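Evasin-3 (Rhipicephalus sanguineus, PDB 6I31) neutralises host CXC chemokines such as CXCL8 as a tick salivary protein, binding CXCL8 one to one and blocking its interaction with the receptor CXCR2. Local coordinates at residues G40-G43 with Q44-K47. Sequence-based numbering, arbitrary orientation.
Sequences GLLG and QNKK
L42 and N45 close a tight reversal of the chain by a single backbone hydrogen bond, from N45 N to L42 O, 3.1 Å long and fairly straight at 157° about the hydrogen. Between these two residues G43 and Q44 form the corners of a type II' beta turn, and the first corner, G43, has a positive phi of 57°; a CB on G43 would crowd Q44 N. Nearer the strands a water joins the two limbs: it accepts from L42 N at 2.9 Å and donates to K47 O at 2.7 Å. The turn forms the tip of the loop joining strand 38-40 to strand 47-55, antiparallel neighbours in the small disulfide-linked knottin scaffold, with G40 and H49 already paired through their backbones at the strand end of the loop. Nonpolar contact falls chiefly to L41. Its CG lies anti to the carbonyl carbon (chi1 -57°), and the side chain reaches across to the opposite backbone, where CD2 meets K46 O and K47 C, both at 3.5 Å, while CD1 lies 3.8 Å from N45 O. Replacing L41 with alanine would probably open a gap between the limbs, leaving the backbone of N45 to K47 without this hydrophobic cover. Across the turn, the side chains of L42 and N45 run side by side, both at the surface.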
# COMPACT_ATOMS: atom_id res chain seq x y z
N GLY A 40 -5.00 -0.39 -7.26
CA GLY A 40 -5.66 -1.68 -7.10
C GLY A 40 -7.10 -1.59 -7.55
O GLY A 40 -7.89 -0.80 -7.01
N LEU A 41 -7.46 -2.40 -8.55
CA LEU A 41 -8.80 -2.37 -9.14
C LEU A 41 -9.40 -3.74 -9.02
O LEU A 41 -8.68 -4.74 -9.09
CB LEU A 41 -8.70 -2.03 -10.64
CG LEU A 41 -7.99 -0.72 -11.00
CD1 LEU A 41 -7.63 -0.73 -12.45
CD2 LEU A 41 -8.90 0.45 -10.78
N LEU A 42 -10.70 -3.78 -8.86
CA LEU A 42 -11.46 -5.02 -8.79
C LEU A 42 -11.99 -5.33 -10.19
O LEU A 42 -12.76 -4.55 -10.77
CB LEU A 42 -12.58 -4.85 -7.76
CG LEU A 42 -13.60 -6.01 -7.59
CD1 LEU A 42 -12.91 -7.39 -7.37
CD2 LEU A 42 -14.52 -5.71 -6.44
N GLY A 43 -11.53 -6.44 -10.76
CA GLY A 43 -12.00 -6.91 -12.05
C GLY A 43 -11.85 -5.92 -13.19
O GLY A 43 -10.76 -5.41 -13.42
N GLN A 44 -12.96 -5.59 -13.85
CA GLN A 44 -12.99 -4.67 -14.99
C GLN A 44 -13.28 -3.19 -14.59
O GLN A 44 -13.37 -2.34 -15.47
CB GLN A 44 -13.99 -5.16 -16.05
CG GLN A 44 -13.48 -6.38 -16.85
CD GLN A 44 -12.16 -6.12 -17.55
OE1 GLN A 44 -12.08 -5.39 -18.52
NE2 GLN A 44 -11.07 -6.69 -17.06
N ASN A 45 -13.38 -2.89 -13.29
CA ASN A 45 -13.63 -1.53 -12.81
C ASN A 45 -12.51 -0.60 -13.24
O ASN A 45 -11.35 -1.01 -13.21
CB ASN A 45 -13.75 -1.52 -11.26
CG ASN A 45 -15.04 -2.16 -10.82
OD1 ASN A 45 -15.11 -3.31 -10.37
ND2 ASN A 45 -16.10 -1.47 -10.99
N LYS A 46 -12.87 0.61 -13.70
CA LYS A 46 -11.85 1.60 -14.07
C LYS A 46 -11.37 2.34 -12.82
O LYS A 46 -10.29 2.93 -12.86
CB LYS A 46 -12.42 2.65 -15.07
CG LYS A 46 -12.67 2.13 -16.49
CD LYS A 46 -13.26 3.24 -17.38
CE LYS A 46 -13.59 2.78 -18.78
NZ LYS A 46 -14.21 3.88 -19.57
N LYS A 47 -12.17 2.38 -11.73
CA LYS A 47 -11.82 3.16 -10.53
C LYS A 47 -11.47 2.26 -9.35
O LYS A 47 -12.14 1.24 -9.13
CB LYS A 47 -12.95 4.12 -10.14
CG LYS A 47 -13.22 5.21 -11.21
CD LYS A 47 -14.36 6.21 -10.84
CE LYS A 47 -15.72 5.69 -11.24
NZ LYS A 47 -16.80 6.75 -11.24
O HOH W 1 -12.02 -1.32 -8.23